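Local coordinates for protein rutinosidase (Aspergillus niger, PDB 6I1A) that hydrolyses rutinosides as a family 5 glycosidase, and may also act on beta-1,3-glucans of the cell wall as its exo-glucanase relatives do, at residues I80-L83 and A84-G87; F158-E161 and T162-N165; D254-A257 and S258-L261; L40-D43 and K44-G48; I306-T309 and Y310-L314. One frame throughout, in Å; residues are numbered along the deposited sequence.

In the fold
All five contacts are local, at helix ends or in turns, toward the outside of a family 5 TIM barrel, with centres about 19 to 22 Å from the centre of the chain. Contacts 1 and 4 close the C-terminal ends of helices 77-85 and 39-45, each with a serine hydroxyl bonded to a backbone carbonyl. Contact 2 caps the start of helix 161-179. It lies at the surface, and its polar groups turn to two attached sugars. Contact 3 is a beta turn before strand 261-269, held by a threonine and partly buried. Contact 5 is buried, and an asparagine amide there grips the end of strand 299-308. Contacts 2 and 5 lie on opposite sides of the chain's centre.

Contact 1 (I80-L83 and A84-G87); sequences IDKL and ASGG. With EDO (1,2-ethanediol), chain L.
Ser85 meets Lys82 in the last turn of helix 77-85, where a Schellman motif ends the helix ahead of strand 90-95 of the TIM barrel. The backbone bonds come in sequence. Ala84 N donates to Ile80 O at 2.9 Å, and this bond is nearly straight (166°). Ser85 N gives to Asp81 O at 3.0 Å, and Gly86 N to Lys82 O at 3.1 Å. These two are more bent. Gly86 N also has a weak bond to Leu83 O. Past it the chain turns back, and Gly87 N donates to Ala84 O at 3.0 Å. Gly87 has positive phi, a backbone shape that glycine adopts easily.

One side-chain bond adds to this set. Ser85 OG donates to Lys82 O at 2.7 Å. Its chi1 of 82° points OG back toward the carbonyl of Lys82. Lys82 O therefore accepts two hydrogen bonds, from Gly86 N and Ser85 OG.

Side-chain packing is mostly outward. Ala84 CB lies 3.5 Å from Ile80 O, and the same alanine touches Tyr128. Ile80 packs against helix 113-128, and Leu83 against Ile364 of helix 360-365. The carboxylate of Asp81 points elsewhere: its OD1 is bonded to the hydroxyls of Tyr123 and Tyr128. Beyond the helix end lies an ethanediol that probably comes from the crystallisation liquor. Its O1 also belongs to the polar contacts of this helix end, and it donates to Gly86 O at 2.7 Å.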
# COMPACT_ATOMS: atom_id res chain seq x y z
N ILE A 80 27.25 -3.14 -23.87
CA ILE A 80 26.70 -1.84 -24.32
C ILE A 80 26.16 -1.95 -25.74
O ILE A 80 25.10 -1.42 -26.04
CB ILE A 80 27.74 -0.72 -24.19
CG1 ILE A 80 28.33 -0.71 -22.77
CG2 ILE A 80 27.17 0.63 -24.60
CD1 ILE A 80 27.33 -0.77 -21.63
N ASP A 81 26.89 -2.63 -26.65
CA ASP A 81 26.37 -2.83 -28.01
C ASP A 81 25.07 -3.61 -28.03
O ASP A 81 24.13 -3.22 -28.76
CB ASP A 81 27.42 -3.55 -28.86
CG ASP A 81 28.68 -2.74 -29.11
OD1 ASP A 81 28.62 -1.49 -29.13
OD2 ASP A 81 29.73 -3.38 -29.34
N LYS A 82 24.98 -4.64 -27.22
CA LYS A 82 23.71 -5.44 -27.17
C LYS A 82 22.56 -4.59 -26.64
O LYS A 82 21.44 -4.54 -27.20
CB LYS A 82 23.90 -6.64 -26.29
CG LYS A 82 22.65 -7.52 -26.30
CD LYS A 82 22.75 -8.68 -25.46
CE LYS A 82 23.98 -9.56 -25.66
NZ LYS A 82 24.07 -10.62 -24.61
N LEU A 83 22.82 -3.84 -25.56
CA LEU A 83 21.78 -2.95 -25.01
C LEU A 83 21.35 -1.91 -26.04
O LEU A 83 20.14 -1.64 -26.19
CB LEU A 83 22.37 -2.30 -23.74
CG LEU A 83 22.59 -3.25 -22.58
CD1 LEU A 83 23.45 -2.62 -21.50
CD2 LEU A 83 21.29 -3.77 -22.01
N ALA A 84 22.27 -1.27 -26.75
CA ALA A 84 21.96 -0.29 -27.78
C ALA A 84 21.08 -0.93 -28.87
O ALA A 84 20.13 -0.30 -29.35
CB ALA A 84 23.22 0.27 -28.39
N SER A 85 21.38 -2.16 -29.22
CA SER A 85 20.64 -2.89 -30.29
C SER A 85 19.20 -3.09 -29.83
O SER A 85 18.32 -3.24 -30.72
CB SER A 85 21.33 -4.20 -30.68
OG SER A 85 21.01 -5.29 -29.80
N GLY A 86 18.95 -3.18 -28.53
CA GLY A 86 17.58 -3.29 -27.98
C GLY A 86 16.91 -1.94 -27.75
O GLY A 86 15.79 -1.95 -27.19
N GLY A 87 17.50 -0.80 -28.10
CA GLY A 87 16.91 0.54 -27.99
C GLY A 87 17.27 1.27 -26.66
O GLY A 87 16.61 2.29 -26.38
C1 EDO L . 14.35 -0.40 -24.93
O1 EDO L . 14.90 -1.62 -24.69
C2 EDO L . 13.07 -0.43 -25.66
O2 EDO L . 12.52 0.90 -25.68

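Contact 2 (F158-E161 and T162-N165); sequences FYNE and THFN. Unlike the reference sequence in segment 162-165: His163 (reference Asn). With NAG (2-acetamido-2-deoxy-beta-D-glucopyranose), chain D; NAG (2-acetamido-2-deoxy-beta-D-glucopyranose), chain E.
Asn160 and His163 are brought together by their first torsions. Asn160 CG stands across from its own backbone N (chi1 178°), which carries OD1 over the start of the helix. His163 CG lies beside its backbone N (chi1 -62°), and the ring swings back to the asparagine amide, which it meets obliquely. The closest side-chain approach of the pair is Asn160 CG to His163 CD2, 3.4 Å.

Asn160 OD1 accepts from His163 N at 2.9 Å, the N-cap bond, which is nearly straight (167°). The donor is tilted from the amide plane. Next come the first helical bonds, Phe164 N to Asn160 O and Asn165 N to Glu161 O.

The other end of the Asn160 amide is taken by a glycan, since ND2 is covalently joined to C1 of a NAG. Two neighbours hold this sugar. Its N2 donates to Thr162 OG1 at 3.0 Å, and its O6 lies in the plane of the His163 ring, hydrogen-bonded to NE2 at 2.9 Å. Asn165 ND2 carries a second NAG, whose N2 donates to Glu161 OE2 at 2.9 Å.

Asn160, Glu161 and Thr162 form an N-x-T glycosylation sequon. Here its asparagine is also the N-cap of helix 161-179.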
# COMPACT_ATOMS: atom_id res chain seq x y z
N PHE A 158 22.28 7.89 9.52
CA PHE A 158 21.28 8.84 9.99
C PHE A 158 21.79 9.65 11.20
O PHE A 158 22.28 9.04 12.18
CB PHE A 158 19.96 8.16 10.36
CG PHE A 158 19.23 7.65 9.14
CD1 PHE A 158 18.35 8.48 8.48
CD2 PHE A 158 19.38 6.33 8.73
CE1 PHE A 158 17.73 8.05 7.31
CE2 PHE A 158 18.70 5.89 7.59
CZ PHE A 158 17.87 6.75 6.92
N TYR A 159 21.60 10.96 11.13
CA TYR A 159 21.82 11.94 12.25
C TYR A 159 23.30 11.98 12.66
O TYR A 159 23.60 12.45 13.78
CB TYR A 159 20.97 11.57 13.47
CG TYR A 159 19.58 11.08 13.13
CD1 TYR A 159 18.72 11.85 12.39
CD2 TYR A 159 19.15 9.84 13.56
CE1 TYR A 159 17.44 11.41 12.08
CE2 TYR A 159 17.88 9.36 13.25
CZ TYR A 159 17.04 10.14 12.48
OH TYR A 159 15.80 9.62 12.17
N ASN A 160 24.20 11.52 11.81
CA ASN A 160 25.62 11.39 12.17
C ASN A 160 26.46 12.33 11.30
O ASN A 160 26.56 12.14 10.07
CB ASN A 160 26.02 9.94 12.13
CG ASN A 160 27.48 9.68 12.45
OD1 ASN A 160 28.40 10.29 11.88
ND2 ASN A 160 27.67 8.74 13.38
N GLU A 161 27.13 13.32 11.93
CA GLU A 161 27.88 14.32 11.16
C GLU A 161 29.15 13.76 10.56
O GLU A 161 29.60 14.29 9.52
CB GLU A 161 28.27 15.48 12.08
CG GLU A 161 28.80 16.70 11.36
CD GLU A 161 28.92 17.87 12.35
OE1 GLU A 161 27.84 18.43 12.68
OE2 GLU A 161 30.03 18.12 12.85
N THR A 162 29.76 12.75 11.16
CA THR A 162 30.93 12.10 10.53
C THR A 162 30.54 11.52 9.18
O THR A 162 31.16 11.78 8.12
CB THR A 162 31.48 10.94 11.38
OG1 THR A 162 31.79 11.43 12.69
CG2 THR A 162 32.66 10.21 10.78
N HIS A 163 29.47 10.70 9.19
CA HIS A 163 29.02 10.05 7.94
C HIS A 163 28.46 11.07 6.96
O HIS A 163 28.65 10.92 5.72
CB HIS A 163 28.00 8.95 8.25
CG HIS A 163 28.56 7.86 9.09
ND1 HIS A 163 29.81 7.32 8.85
CD2 HIS A 163 28.02 7.22 10.15
CE1 HIS A 163 29.97 6.33 9.75
NE2 HIS A 163 28.90 6.23 10.55
N PHE A 164 27.84 12.15 7.44
CA PHE A 164 27.36 13.25 6.58
C PHE A 164 28.54 13.83 5.81
O PHE A 164 28.52 14.02 4.60
CB PHE A 164 26.58 14.26 7.39
CG PHE A 164 25.87 15.29 6.57
CD1 PHE A 164 26.52 16.37 6.00
CD2 PHE A 164 24.51 15.13 6.35
CE1 PHE A 164 25.81 17.28 5.24
CE2 PHE A 164 23.81 16.06 5.61
CZ PHE A 164 24.47 17.12 5.07
N ASN A 165 29.59 14.15 6.54
CA ASN A 165 30.78 14.83 5.99
C ASN A 165 31.46 13.94 4.94
O ASN A 165 31.83 14.37 3.86
CB ASN A 165 31.81 15.11 7.09
CG ASN A 165 31.48 16.35 7.87
OD1 ASN A 165 30.46 17.01 7.68
ND2 ASN A 165 32.40 16.69 8.78
C1 NAG D . 29.02 8.27 13.65
C2 NAG D . 29.75 8.79 14.88
C3 NAG D . 31.07 8.01 14.96
C4 NAG D . 30.79 6.54 15.00
C5 NAG D . 30.00 6.04 13.79
C6 NAG D . 29.53 4.58 13.92
C7 NAG D . 29.44 11.09 15.56
C8 NAG D . 29.85 12.49 15.26
N2 NAG D . 30.00 10.19 14.79
O3 NAG D . 31.70 8.33 16.24
O4 NAG D . 32.05 5.79 14.95
O5 NAG D . 28.82 6.86 13.71
O6 NAG D . 29.06 4.20 12.62
O7 NAG D . 28.65 10.76 16.46
C1 NAG E . 32.33 17.95 9.51
C2 NAG E . 33.11 17.84 10.84
C3 NAG E . 33.16 19.27 11.43
C4 NAG E . 33.67 20.29 10.46
C5 NAG E . 32.84 20.20 9.18
C6 NAG E . 33.30 21.18 8.15
C7 NAG E . 32.84 15.78 12.11
C8 NAG E . 31.97 15.05 13.06
N2 NAG E . 32.41 17.00 11.75
O3 NAG E . 33.90 19.28 12.69
O4 NAG E . 33.43 21.63 11.06
O5 NAG E . 33.02 18.87 8.65
O6 NAG E . 34.65 20.90 7.88
O7 NAG E . 33.87 15.25 11.62

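Contact 3 (D254-A257 and S258-L261); sequences DFPA and STNL. With EDO (1,2-ethanediol), chain J.
A type I beta turn runs from Pro256 to Thr259 in the loop that joins helix 248-252 to strand 261-269. Its defining bond is Thr259 N to Pro256 O, at 3.0 Å. The same oxygen, Pro256 O, accepts a second hydrogen bond from Thr259 OG1, at 2.7 Å. The two donors come differently. OG1 lies in the carbonyl plane, on a lone pair, while N stands well above that plane. Thr259 OG1 is anti to its carbonyl carbon (chi1 -46°), and this bends the hydroxyl back to Pro256. There Thr259 OG1 also lies 3.5 Å from the ring carbon Pro256 CD.

On the buried side, Leu261 reaches back to Phe255. Leu261 CD2 sits over one face of the Phe255 ring, 4.0 Å from the centroid and shifted toward the rim, in a CH-pi contact. The two side chains cross at about a right angle. Phe297 touches both of them, and helix 213-233 packs on Phe255.

A water bridges two carbonyls of the turn. It donates to Ala257 O and to Thr259 O, each at 2.8 Å. It is also bonded to an ethanediol, probably from the crystallisation liquor, whose O1 donates to Leu261 O at 2.7 Å. Beyond the turn, Asn260 is the centre of an inverse gamma turn. Here a type I beta turn leads into strand 261-269, in a helix-to-strand connection of the TIM barrel.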
# COMPACT_ATOMS: atom_id res chain seq x y z
N ASP A 254 9.28 20.71 -0.68
CA ASP A 254 10.58 21.02 -0.04
C ASP A 254 11.58 21.67 -0.98
O ASP A 254 12.65 22.07 -0.52
CB ASP A 254 11.24 19.72 0.48
CG ASP A 254 10.47 19.08 1.61
OD1 ASP A 254 9.89 19.84 2.46
OD2 ASP A 254 10.48 17.82 1.69
N PHE A 255 11.29 21.77 -2.29
CA PHE A 255 12.18 22.34 -3.29
C PHE A 255 11.42 23.31 -4.17
O PHE A 255 10.32 23.02 -4.61
CB PHE A 255 12.75 21.24 -4.19
CG PHE A 255 13.45 20.17 -3.42
CD1 PHE A 255 12.77 19.06 -3.00
CD2 PHE A 255 14.80 20.28 -3.15
CE1 PHE A 255 13.43 18.07 -2.28
CE2 PHE A 255 15.45 19.27 -2.47
CZ PHE A 255 14.75 18.18 -2.04
N PRO A 256 12.00 24.49 -4.48
CA PRO A 256 11.44 25.37 -5.50
C PRO A 256 11.46 24.70 -6.87
O PRO A 256 12.39 23.97 -7.16
CB PRO A 256 12.32 26.64 -5.52
CG PRO A 256 13.50 26.27 -4.69
CD PRO A 256 13.18 25.06 -3.83
N ALA A 257 10.44 24.96 -7.67
CA ALA A 257 10.30 24.35 -9.01
C ALA A 257 11.51 24.64 -9.89
O ALA A 257 11.80 23.85 -10.83
CB ALA A 257 9.04 24.84 -9.69
N SER A 258 12.25 25.75 -9.66
CA SER A 258 13.46 26.07 -10.44
C SER A 258 14.64 25.11 -10.20
O SER A 258 15.61 25.14 -10.98
CB SER A 258 13.88 27.52 -10.15
OG SER A 258 14.21 27.67 -8.80
N THR A 259 14.57 24.31 -9.15
CA THR A 259 15.66 23.35 -8.83
C THR A 259 15.84 22.36 -9.97
O THR A 259 14.85 21.84 -10.44
CB THR A 259 15.40 22.61 -7.53
OG1 THR A 259 14.98 23.51 -6.46
CG2 THR A 259 16.63 21.87 -7.05
N ASN A 260 17.09 22.12 -10.36
CA ASN A 260 17.42 21.15 -11.44
C ASN A 260 17.37 19.75 -10.83
O ASN A 260 18.42 19.17 -10.58
CB ASN A 260 18.74 21.50 -12.10
CG ASN A 260 18.97 20.75 -13.39
OD1 ASN A 260 18.05 20.01 -13.84
ND2 ASN A 260 20.14 20.90 -13.98
N LEU A 261 16.16 19.25 -10.65
CA LEU A 261 15.90 18.04 -9.85
C LEU A 261 14.96 17.13 -10.64
O LEU A 261 14.01 17.62 -11.28
CB LEU A 261 15.19 18.49 -8.58
CG LEU A 261 14.91 17.43 -7.54
CD1 LEU A 261 16.19 17.05 -6.84
CD2 LEU A 261 13.90 18.02 -6.56
C1 EDO J . 14.67 19.36 -14.21
O1 EDO J . 13.82 19.61 -13.16
C2 EDO J . 15.07 20.64 -14.93
O2 EDO J . 13.97 21.30 -15.59
O HOH W 1 13.28 22.39 -12.71

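Contact 4 (L40-D43 and K44-G48); sequences LFWD and KYSGG. With NAG (2-acetamido-2-deoxy-beta-D-glucopyranose), chain G; EDO (1,2-ethanediol), chain M.
Trp42 and Ser46 form the centre of this contact, at the C-terminal end of helix 39-45, where Ser46 begins an ST turn. Ser46 CB lies over one face of the Trp42 indole, 3.4 Å from the centroid of the five-membered ring, in a close CH-pi contact. The hydroxyl bends back along the chain. With chi1 at 71°, Ser46 OG reaches Trp42 O, to which it donates at 2.7 Å. Ser46 N donates to the same oxygen, Trp42 O, at 3.0 Å. The two donors arrive from opposite faces of the carbonyl plane. OG is also an acceptor, accepting a hydrogen bond from Gly48 N and so closing the ST turn.

A second pair lies one residue back. Phe41 CD1 comes within 3.6 Å of Tyr45 CD2, and the ring planes are inclined at 53°. Lys44 CG lies over the centre of one face of the Tyr45 ring, and the extended lysine chain carries Lys44 NZ to Tyr45 OH, a hydrogen bond of 2.9 Å.

Neighbours fix these groups from outside. Ala49 O accepts from the indole NE1, which probably helps fix the rotation of the Trp42 ring. Leu55 of helix 52-59 packs on Phe41, Trp42 and Ser46, while Val66 of helix 63-73 touches Phe41 and Tyr45. A water joins Asp43 O to Gly47 N where the chain leaves the helix with positive phi. On the outer side, a NAG lies beside Leu40 and Asp43. Asp43 OD1 accepts from O1 of an ethanediol at 2.8 Å.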
# COMPACT_ATOMS: atom_id res chain seq x y z
N LEU A 40 26.38 -18.19 -8.90
CA LEU A 40 27.69 -18.91 -8.95
C LEU A 40 28.73 -18.04 -8.25
O LEU A 40 29.41 -18.54 -7.33
CB LEU A 40 28.08 -19.17 -10.39
CG LEU A 40 29.45 -19.83 -10.58
CD1 LEU A 40 29.56 -21.09 -9.72
CD2 LEU A 40 29.64 -20.17 -12.06
N PHE A 41 28.66 -16.75 -8.51
CA PHE A 41 29.62 -15.82 -7.85
C PHE A 41 29.44 -15.90 -6.35
O PHE A 41 30.43 -16.00 -5.60
CB PHE A 41 29.42 -14.42 -8.43
CG PHE A 41 30.30 -13.41 -7.76
CD1 PHE A 41 31.64 -13.35 -8.10
CD2 PHE A 41 29.80 -12.51 -6.84
CE1 PHE A 41 32.45 -12.38 -7.50
CE2 PHE A 41 30.62 -11.58 -6.23
CZ PHE A 41 31.97 -11.56 -6.53
N TRP A 42 28.25 -15.69 -5.86
CA TRP A 42 27.95 -15.63 -4.43
C TRP A 42 28.29 -16.94 -3.75
O TRP A 42 28.86 -16.98 -2.63
CB TRP A 42 26.52 -15.20 -4.13
CG TRP A 42 26.41 -14.51 -2.81
CD1 TRP A 42 26.06 -15.00 -1.60
CD2 TRP A 42 26.78 -13.12 -2.58
NE1 TRP A 42 26.13 -14.04 -0.63
CE2 TRP A 42 26.60 -12.88 -1.22
CE3 TRP A 42 27.18 -12.09 -3.43
CZ2 TRP A 42 26.78 -11.60 -0.67
CZ3 TRP A 42 27.39 -10.83 -2.89
CH2 TRP A 42 27.19 -10.61 -1.53
N ASP A 43 27.89 -18.06 -4.37
CA ASP A 43 28.13 -19.36 -3.73
C ASP A 43 29.63 -19.63 -3.65
O ASP A 43 30.05 -20.21 -2.62
CB ASP A 43 27.42 -20.45 -4.53
CG ASP A 43 25.92 -20.43 -4.44
OD1 ASP A 43 25.37 -19.64 -3.67
OD2 ASP A 43 25.30 -21.23 -5.20
N LYS A 44 30.39 -19.27 -4.66
CA LYS A 44 31.86 -19.49 -4.70
C LYS A 44 32.59 -18.58 -3.70
O LYS A 44 33.54 -19.05 -3.04
CB LYS A 44 32.42 -19.26 -6.09
CG LYS A 44 33.87 -19.66 -6.28
CD LYS A 44 34.21 -19.74 -7.74
CE LYS A 44 35.68 -20.05 -7.95
NZ LYS A 44 36.14 -19.47 -9.23
N TYR A 45 32.19 -17.32 -3.53
CA TYR A 45 33.04 -16.31 -2.86
C TYR A 45 32.49 -15.71 -1.58
O TYR A 45 33.28 -15.08 -0.82
CB TYR A 45 33.38 -15.21 -3.84
CG TYR A 45 34.26 -15.65 -4.98
CD1 TYR A 45 35.57 -16.10 -4.78
CD2 TYR A 45 33.80 -15.58 -6.26
CE1 TYR A 45 36.37 -16.47 -5.85
CE2 TYR A 45 34.59 -15.96 -7.34
CZ TYR A 45 35.86 -16.43 -7.13
OH TYR A 45 36.62 -16.78 -8.22
N SER A 46 31.23 -15.91 -1.21
CA SER A 46 30.62 -15.19 -0.08
C SER A 46 30.99 -15.78 1.26
O SER A 46 30.87 -15.07 2.27
CB SER A 46 29.13 -15.08 -0.20
OG SER A 46 28.48 -16.37 0.01
N GLY A 47 31.30 -17.08 1.32
CA GLY A 47 31.37 -17.75 2.61
C GLY A 47 30.07 -17.74 3.37
O GLY A 47 30.12 -17.94 4.54
N GLY A 48 28.93 -17.52 2.71
CA GLY A 48 27.63 -17.47 3.37
C GLY A 48 27.19 -16.07 3.81
O GLY A 48 26.17 -15.96 4.46
C1 NAG G . 22.10 -22.25 -9.04
C2 NAG G . 21.88 -23.77 -9.04
C3 NAG G . 22.92 -24.41 -8.16
C4 NAG G . 24.28 -24.04 -8.64
C5 NAG G . 24.34 -22.52 -8.55
C6 NAG G . 25.67 -21.91 -8.93
C7 NAG G . 19.50 -24.26 -9.31
C8 NAG G . 19.80 -24.58 -10.74
N2 NAG G . 20.53 -24.02 -8.46
O3 NAG G . 22.71 -25.83 -8.21
O4 NAG G . 25.31 -24.58 -7.73
O5 NAG G . 23.37 -22.04 -9.51
O6 NAG G . 26.05 -22.41 -10.22
O7 NAG G . 18.33 -24.12 -8.96
C1 EDO M . 22.85 -17.10 -3.86
O1 EDO M . 23.11 -18.28 -4.61
C2 EDO M . 21.61 -16.46 -4.37
O2 EDO M . 21.55 -16.21 -5.76
O HOH W 2 31.35 -19.40 -0.35

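Contact 5 (I306-T309 and Y310-L314); sequences IQAT and YNNTL
Asn312 OD1 is gripped by two donors, Ala308 N at 2.8 Å and a water at 2.8 Å. The amide nitrogen serves the same residue, since Asn312 ND2 donates to Ala308 O at 2.9 Å. One side-chain amide thus spans both polar backbone atoms of Ala308, at the end of strand 299-308 of the TIM barrel. The two bonds differ in aim. Ala308 N meets OD1 in the carbonyl plane, on a lone pair, whereas ND2 stands above the carbonyl plane of Ala308.

With chi1 at -72°, the Asn312 amide swings back to the strand. Ala349 O also accepts from ND2, so this amide end is shared between two carbonyls. The water links OD1 to Ile306 O. Gln307 crosses Asn312 at about a right angle, and its own OE1 is taken by Trp358 and Gln354.

Thr309 and Tyr310 lie alongside each other at the bend. Tyr310 also touches Asp213 of the second subunit. Thr309 OG1 is bonded to Tyr269 O. The threonine methyl, Thr309 CG2, sits over one face of the Tyr310 ring in a CH-pi contact, 3.4 Å from Tyr310 CE2.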
# COMPACT_ATOMS: atom_id res chain seq x y z
N ILE A 306 9.69 -7.22 -13.64
CA ILE A 306 8.36 -7.85 -13.89
C ILE A 306 8.06 -9.03 -12.98
O ILE A 306 6.93 -9.57 -13.13
CB ILE A 306 8.21 -8.26 -15.37
CG1 ILE A 306 9.20 -9.32 -15.78
CG2 ILE A 306 8.21 -7.06 -16.24
CD1 ILE A 306 8.78 -10.03 -17.08
N GLN A 307 8.92 -9.49 -12.09
CA GLN A 307 8.55 -10.61 -11.22
C GLN A 307 7.38 -10.22 -10.33
O GLN A 307 7.40 -9.16 -9.64
CB GLN A 307 9.71 -11.09 -10.37
CG GLN A 307 9.30 -12.30 -9.51
CD GLN A 307 10.34 -12.77 -8.53
OE1 GLN A 307 11.55 -12.54 -8.71
NE2 GLN A 307 9.90 -13.46 -7.49
N ALA A 308 6.32 -11.05 -10.37
CA ALA A 308 5.15 -10.93 -9.48
C ALA A 308 5.29 -11.76 -8.20
O ALA A 308 6.20 -12.59 -8.07
CB ALA A 308 3.93 -11.35 -10.26
N THR A 309 4.42 -11.51 -7.22
CA THR A 309 4.46 -12.24 -5.95
C THR A 309 3.98 -13.68 -6.16
O THR A 309 4.58 -14.60 -5.58
CB THR A 309 3.66 -11.50 -4.89
OG1 THR A 309 4.27 -10.21 -4.66
CG2 THR A 309 3.64 -12.27 -3.59
N TYR A 310 2.97 -13.84 -6.99
CA TYR A 310 2.38 -15.18 -7.24
C TYR A 310 2.30 -15.44 -8.73
O TYR A 310 2.28 -14.56 -9.58
CB TYR A 310 0.95 -15.19 -6.67
CG TYR A 310 0.82 -14.92 -5.21
CD1 TYR A 310 1.13 -15.90 -4.27
CD2 TYR A 310 0.52 -13.66 -4.71
CE1 TYR A 310 1.05 -15.67 -2.91
CE2 TYR A 310 0.41 -13.43 -3.35
CZ TYR A 310 0.71 -14.42 -2.42
OH TYR A 310 0.58 -14.16 -1.07
N ASN A 311 2.18 -16.73 -9.08
CA ASN A 311 1.77 -17.16 -10.43
C ASN A 311 2.54 -16.39 -11.51
O ASN A 311 1.95 -15.82 -12.42
CB ASN A 311 0.27 -16.93 -10.65
CG ASN A 311 -0.58 -17.76 -9.71
OD1 ASN A 311 -0.10 -18.70 -9.12
ND2 ASN A 311 -1.83 -17.37 -9.55
N ASN A 312 3.86 -16.50 -11.43
CA ASN A 312 4.72 -16.03 -12.53
C ASN A 312 4.61 -16.95 -13.72
O ASN A 312 4.70 -18.21 -13.52
CB ASN A 312 6.17 -15.87 -12.11
CG ASN A 312 6.37 -14.66 -11.18
OD1 ASN A 312 6.47 -13.54 -11.70
ND2 ASN A 312 6.42 -14.89 -9.87
N THR A 313 4.47 -16.38 -14.87
CA THR A 313 4.51 -17.15 -16.13
C THR A 313 5.52 -16.56 -17.08
O THR A 313 5.59 -15.32 -17.33
CB THR A 313 3.12 -17.27 -16.73
OG1 THR A 313 2.69 -16.03 -17.27
CG2 THR A 313 2.01 -17.60 -15.75
N LEU A 314 6.24 -17.45 -17.71
CA LEU A 314 7.18 -17.04 -18.74
C LEU A 314 6.52 -16.48 -19.98
O LEU A 314 7.11 -15.71 -20.74
CB LEU A 314 8.08 -18.25 -19.05
CG LEU A 314 8.88 -18.78 -17.87
CD1 LEU A 314 9.49 -20.13 -18.19
CD2 LEU A 314 9.97 -17.81 -17.52
O HOH W 3 6.11 -12.03 -14.01